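Local atomic coordinates of putative transcriptional regulator (Streptomyces coelicolor, PDB entry 2HXI), a protein that probably binds regulatory DNA sequences and controls transcription as a member of the TetR family of helix-turn-helix regulators. Residues R83-A88 / H126-T131; R134-E139 / A156-L161. One frame throughout, in Å; residues are numbered along the deposited sequence.

Contact 1 (R83-A88 / H126-T131)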
loop_
_atom_site.group_PDB
_atom_site.type_symbol
_atom_site.label_atom_id
_atom_site.label_comp_id
_atom_site.label_asym_id
_atom_site.label_seq_id
_atom_site.Cartn_x
_atom_site.Cartn_y
_atom_site.Cartn_z
ATOM N N ARG B 83 1.057 -18.135 7.864
ATOM C CA ARG B 83 2.301 -18.827 8.101
ATOM C C ARG B 83 3.492 -17.903 7.946
ATOM O O ARG B 83 4.545 -18.138 8.567
ATOM C CB ARG B 83 2.473 -20.043 7.149
ATOM C CG ARG B 83 1.291 -20.936 7.041
ATOM C CD ARG B 83 1.012 -21.553 8.442
ATOM N NE ARG B 83 2.125 -22.399 8.943
ATOM C CZ ARG B 83 2.128 -22.979 10.150
ATOM N NH1 ARG B 83 1.099 -22.751 11.000
ATOM N NH2 ARG B 83 3.141 -23.765 10.512
ATOM N N ILE B 84 3.383 -16.924 7.029
ATOM C CA ILE B 84 4.444 -15.930 6.835
ATOM C C ILE B 84 4.579 -15.028 8.056
ATOM O O ILE B 84 5.699 -14.729 8.479
ATOM C CB ILE B 84 4.210 -15.033 5.559
ATOM C CG1 ILE B 84 4.059 -15.908 4.273
ATOM C CG2 ILE B 84 5.331 -14.032 5.359
ATOM C CD1 ILE B 84 5.164 -16.895 4.019
ATOM N N LEU B 85 3.454 -14.594 8.620
ATOM C CA LEU B 85 3.550 -13.890 9.910
ATOM C C LEU B 85 4.257 -14.765 10.952
ATOM O O LEU B 85 5.067 -14.281 11.734
ATOM C CB LEU B 85 2.161 -13.522 10.404
ATOM C CG LEU B 85 1.299 -12.632 9.516
ATOM C CD1 LEU B 85 -0.101 -12.394 10.155
ATOM C CD2 LEU B 85 2.035 -11.351 9.334
ATOM N N LEU B 86 3.916 -16.065 10.999
ATOM C CA LEU B 86 4.464 -16.922 12.015
ATOM C C LEU B 86 5.969 -16.988 11.896
ATOM O O LEU B 86 6.699 -16.818 12.902
ATOM C CB LEU B 86 3.808 -18.310 11.921
ATOM C CG LEU B 86 4.284 -19.335 12.964
ATOM C CD1 LEU B 86 3.951 -18.898 14.373
ATOM C CD2 LEU B 86 3.648 -20.697 12.669
ATOM N N SER B 87 6.461 -17.170 10.664
ATOM C CA SER B 87 7.907 -17.201 10.476
ATOM C C SER B 87 8.551 -15.839 10.701
ATOM O O SER B 87 9.702 -15.769 11.157
ATOM C CB SER B 87 8.330 -17.843 9.148
ATOM O OG SER B 87 7.885 -17.101 8.040
ATOM N N ALA B 88 7.836 -14.753 10.391
ATOM C CA ALA B 88 8.383 -13.434 10.704
ATOM C C ALA B 88 8.767 -13.331 12.167
ATOM O O ALA B 88 9.753 -12.637 12.529
ATOM C CB ALA B 88 7.410 -12.310 10.306
ATOM N N HIS B 126 -6.894 -8.853 3.526
ATOM C CA HIS B 126 -7.788 -9.514 4.455
ATOM C C HIS B 126 -7.216 -9.642 5.885
ATOM O O HIS B 126 -7.946 -10.047 6.803
ATOM C CB HIS B 126 -8.114 -10.921 3.968
ATOM C CG HIS B 126 -8.702 -11.005 2.591
ATOM N ND1 HIS B 126 -7.970 -11.415 1.492
ATOM C CD2 HIS B 126 -9.970 -10.814 2.142
ATOM C CE1 HIS B 126 -8.749 -11.435 0.421
ATOM N NE2 HIS B 126 -9.968 -11.081 0.789
ATOM N N GLY B 127 -5.918 -9.376 6.076
ATOM C CA GLY B 127 -5.234 -9.843 7.285
ATOM C C GLY B 127 -5.281 -11.364 7.410
ATOM O O GLY B 127 -5.589 -12.077 6.448
ATOM N N SER B 128 -4.957 -11.892 8.590
ATOM C CA SER B 128 -5.087 -13.337 8.820
ATOM C C SER B 128 -5.546 -13.514 10.249
ATOM O O SER B 128 -5.440 -12.567 11.041
ATOM C CB SER B 128 -3.802 -14.114 8.510
ATOM O OG SER B 128 -2.806 -13.924 9.494
ATOM N N GLY B 129 -6.102 -14.684 10.555
ATOM C CA GLY B 129 -6.734 -14.908 11.849
ATOM C C GLY B 129 -6.149 -16.006 12.697
ATOM O O GLY B 129 -6.813 -16.461 13.631
ATOM N N GLY B 130 -4.926 -16.437 12.389
ATOM C CA GLY B 130 -4.301 -17.536 13.066
ATOM C C GLY B 130 -3.160 -17.171 14.006
ATOM O O GLY B 130 -3.031 -15.997 14.431
ATOM N N THR B 131 -2.343 -18.182 14.320
ATOM C CA THR B 131 -1.263 -18.098 15.287
ATOM C C THR B 131 -0.227 -17.041 14.938
ATOM O O THR B 131 0.267 -16.341 15.839
ATOM C CB THR B 131 -0.568 -19.487 15.574
ATOM O OG1 THR B 131 -1.522 -20.337 16.210
ATOM C CG2 THR B 131 0.580 -19.354 16.537
#
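Leu86, on the last turn of helix 73-88, has its CA atom 6.7 Å from the CA atom of Thr131, the nearest pair of CA atoms between 83-88 and 126-131. The second segment is an irregular link: helix 117-126 ends as Gly127 leaves helical geometry with a positive phi of 60°, the chain then runs extended through Ser128, and Gly130 takes the N-cap position of helix 131-146. No hydrogen bond joins the two segments, and they meet at just two pairs of side chains. At the first, a methyl of Leu85 presses against a hydroxyl, with Leu85 CD1 only 3.2 Å from Ser128 OG. The chi1 of 74° sets this OG between its own backbone N and carbonyl carbon and turns it to the helix. Its polar needs are met by Ser133 OG and by Asp82 OD1, so the leucine methyl covers an oxygen that already has partners. The second pair is looser: Leu86 CD1 lies 4.0 Å from Thr131 CG2, two methyls meeting at the tips of branches that run slantwise to one another. The other methyl of Leu86, CD2, sits 3.5 Å above the guanidinium plane of Arg83, toward the rim of the group. Thr131 also packs on Arg201 of the second subunit. Arg78 NE, earlier on helix 73-88, hydrogen-bonds to Gly127 O. In TetR-type regulators the helix following the helix-turn-helix motif connects the DNA-binding head to the helical core, which is the place of helix 73-88 here. Arg83 forms a salt bridge to Asp36 of helix 31-43, while Leu85 also packs on Trp123 of helix 117-126 and Leu109 of helix 98-113.

Contact 2 (R134-E139 / A156-L161)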
loop_
_atom_site.group_PDB
_atom_site.type_symbol
_atom_site.label_atom_id
_atom_site.label_comp_id
_atom_site.label_asym_id
_atom_site.label_seq_id
_atom_site.Cartn_x
_atom_site.Cartn_y
_atom_site.Cartn_z
ATOM N N ARG B 134 -1.680 -13.811 15.654
ATOM C CA ARG B 134 -1.720 -13.637 17.101
ATOM C C ARG B 134 -0.367 -13.220 17.730
ATOM O O ARG B 134 -0.335 -12.296 18.587
ATOM C CB ARG B 134 -2.365 -14.839 17.815
ATOM C CG ARG B 134 -3.898 -14.906 17.569
ATOM C CD ARG B 134 -4.513 -16.132 18.309
ATOM N NE ARG B 134 -5.978 -16.206 18.181
ATOM C CZ ARG B 134 -6.639 -17.064 17.383
ATOM N NH1 ARG B 134 -5.989 -17.966 16.634
ATOM N NH2 ARG B 134 -7.961 -17.011 17.303
ATOM N N LEU B 135 0.717 -13.891 17.359
ATOM C CA LEU B 135 2.031 -13.538 17.892
ATOM C C LEU B 135 2.427 -12.118 17.532
ATOM O O LEU B 135 3.051 -11.347 18.342
ATOM C CB LEU B 135 3.118 -14.443 17.355
ATOM C CG LEU B 135 3.170 -15.818 17.980
ATOM C CD1 LEU B 135 4.176 -16.717 17.221
ATOM C CD2 LEU B 135 3.598 -15.677 19.463
HETATM N N MSE B 136 2.128 -11.747 16.298
HETATM C CA MSE B 136 2.480 -10.392 15.842
HETATM C C MSE B 136 1.635 -9.363 16.594
HETATM O O MSE B 136 2.165 -8.352 17.098
HETATM C CB MSE B 136 2.352 -10.285 14.290
HETATM C CG MSE B 136 2.599 -8.822 13.790
HETATM SE SE MSE B 136 1.103 -7.621 13.907
HETATM C CE MSE B 136 -0.143 -8.456 12.629
HETATM N N MSE B 137 0.305 -9.602 16.663
HETATM C CA MSE B 137 -0.569 -8.727 17.375
HETATM C C MSE B 137 -0.233 -8.593 18.826
HETATM O O MSE B 137 -0.269 -7.462 19.312
HETATM C CB MSE B 137 -2.010 -9.187 17.189
HETATM C CG MSE B 137 -2.432 -8.909 15.749
HETATM SE SE MSE B 137 -4.189 -9.858 15.506
HETATM C CE MSE B 137 -5.196 -8.383 16.036
ATOM N N GLU B 138 0.126 -9.723 19.488
ATOM C CA GLU B 138 0.455 -9.703 20.924
ATOM C C GLU B 138 1.649 -8.720 21.133
ATOM O O GLU B 138 1.671 -7.878 22.055
ATOM C CB GLU B 138 0.784 -11.113 21.443
ATOM C CG GLU B 138 1.135 -11.116 22.939
ATOM C CD GLU B 138 -0.032 -10.680 23.835
ATOM O OE1 GLU B 138 -1.220 -10.639 23.416
ATOM O OE2 GLU B 138 0.272 -10.387 24.994
ATOM N N GLU B 139 2.664 -8.836 20.286
ATOM C CA GLU B 139 3.839 -7.975 20.506
ATOM C C GLU B 139 3.517 -6.503 20.222
ATOM O O GLU B 139 3.985 -5.604 20.968
ATOM C CB GLU B 139 5.011 -8.495 19.659
ATOM C CG GLU B 139 6.257 -7.525 19.684
ATOM C CD GLU B 139 6.920 -7.347 21.066
ATOM O OE1 GLU B 139 6.475 -7.932 22.088
ATOM O OE2 GLU B 139 7.890 -6.541 21.133
ATOM N N ALA B 156 -7.479 1.491 18.271
ATOM C CA ALA B 156 -7.454 2.399 17.125
ATOM C C ALA B 156 -6.006 2.665 16.666
ATOM O O ALA B 156 -5.727 2.677 15.487
ATOM C CB ALA B 156 -8.142 3.690 17.455
ATOM N N ARG B 157 -5.116 2.842 17.626
ATOM C CA ARG B 157 -3.666 3.077 17.346
ATOM C C ARG B 157 -3.045 1.867 16.617
ATOM O O ARG B 157 -2.337 1.994 15.614
ATOM C CB ARG B 157 -2.954 3.394 18.675
ATOM C CG ARG B 157 -3.595 4.584 19.471
ATOM C CD ARG B 157 -2.862 5.817 19.201
ATOM N NE ARG B 157 -3.251 6.968 20.012
ATOM C CZ ARG B 157 -3.019 8.215 19.598
ATOM N NH1 ARG B 157 -2.385 8.389 18.455
ATOM N NH2 ARG B 157 -3.384 9.277 20.331
ATOM N N TYR B 158 -3.328 0.679 17.160
ATOM C CA TYR B 158 -3.009 -0.557 16.508
ATOM C C TYR B 158 -3.482 -0.609 15.051
ATOM O O TYR B 158 -2.687 -0.877 14.154
ATOM C CB TYR B 158 -3.550 -1.786 17.310
ATOM C CG TYR B 158 -3.410 -3.039 16.502
ATOM C CD1 TYR B 158 -2.253 -3.829 16.585
ATOM C CD2 TYR B 158 -4.414 -3.418 15.599
ATOM C CE1 TYR B 158 -2.111 -4.922 15.778
ATOM C CE2 TYR B 158 -4.274 -4.509 14.836
ATOM C CZ TYR B 158 -3.111 -5.252 14.902
ATOM O OH TYR B 158 -2.956 -6.334 14.046
ATOM N N HIS B 159 -4.767 -0.337 14.844
ATOM C CA HIS B 159 -5.376 -0.430 13.515
ATOM C C HIS B 159 -4.599 0.450 12.479
ATOM O O HIS B 159 -4.267 -0.010 11.395
ATOM C CB HIS B 159 -6.792 0.072 13.621
ATOM C CG HIS B 159 -7.604 -0.189 12.399
ATOM N ND1 HIS B 159 -7.690 -1.433 11.809
ATOM C CD2 HIS B 159 -8.338 0.646 11.624
ATOM C CE1 HIS B 159 -8.451 -1.357 10.724
ATOM N NE2 HIS B 159 -8.853 -0.114 10.590
ATOM N N ARG B 160 -4.348 1.700 12.825
ATOM C CA ARG B 160 -3.629 2.622 11.941
ATOM C C ARG B 160 -2.170 2.180 11.679
ATOM O O ARG B 160 -1.640 2.292 10.536
ATOM C CB ARG B 160 -3.673 4.029 12.529
ATOM C CG ARG B 160 -5.083 4.640 12.294
ATOM C CD ARG B 160 -5.006 6.152 12.504
ATOM N NE ARG B 160 -4.756 6.486 13.896
ATOM C CZ ARG B 160 -5.688 6.713 14.824
ATOM N NH1 ARG B 160 -6.992 6.692 14.534
ATOM N NH2 ARG B 160 -5.302 6.968 16.062
ATOM N N LEU B 161 -1.543 1.673 12.735
ATOM C CA LEU B 161 -0.148 1.274 12.620
ATOM C C LEU B 161 -0.039 0.099 11.649
ATOM O O LEU B 161 0.823 0.065 10.794
ATOM C CB LEU B 161 0.350 0.908 14.013
ATOM C CG LEU B 161 1.791 0.398 13.957
ATOM C CD1 LEU B 161 2.839 1.298 13.279
ATOM C CD2 LEU B 161 2.300 0.000 15.376
#
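Tyr158 of helix 154-173 brings its phenol oxygen up against the side chains of Met136 and Met137 of helix 131-146, inside the all-helical C-terminal domain of the TetR fold. Both methionines are selenomethionines. With CG anti to the backbone N (chi1 170°), the tyrosine ring extends across the gap between the helices; the nearest CA atoms of 134-139 and 156-161, those of Met137 and Tyr158, are 8.6 Å apart. The Met137 side chain crosses the tyrosine side chain at about a right angle, and its CG comes within 3.1 Å of Tyr158 OH, a tight fit of a methylene against an oxygen. A turn about the CG-SE bond (chi3 90°) brings Met137 CE to 3.9 Å from Tyr158 CZ. The hydroxyl makes no hydrogen bond to 134-139. Replacing Tyr158 with an alanine would probably open a gap between the two helices and set the end of Met137 free to turn. Val140, Leu141 and Leu144, further along helix 131-146, also pack on the tyrosine. Met136, bent at both chi2 and chi3, leans on Val105 and Leu109 of helix 98-113 and brings its methyl CE to 3.8 Å from Tyr158 OH.

Overall arrangement
Helix 131-146 is common to both contacts: contact 1 involves its first residue and contact 2 the turns that follow. Their centres lie 12 Å apart, and they touch where Leu86 CD1 meets Leu135 CD1 at 3.6 Å. Contact 2 is buried and joins two helices of the C-terminal domain through one aromatic side chain and two unbranched selenomethionines. Contact 1 is partly buried, sets a helix end against a loop, and has small methyl contacts beside a polar group of Ser128, Ser133 and Asp82. Thr131 of contact 1 packs on the second subunit; Glu138 and Arg160, beside contact 2 on its segments, make polar bonds to it, including a salt bridge from Arg160 to Glu225 of that subunit.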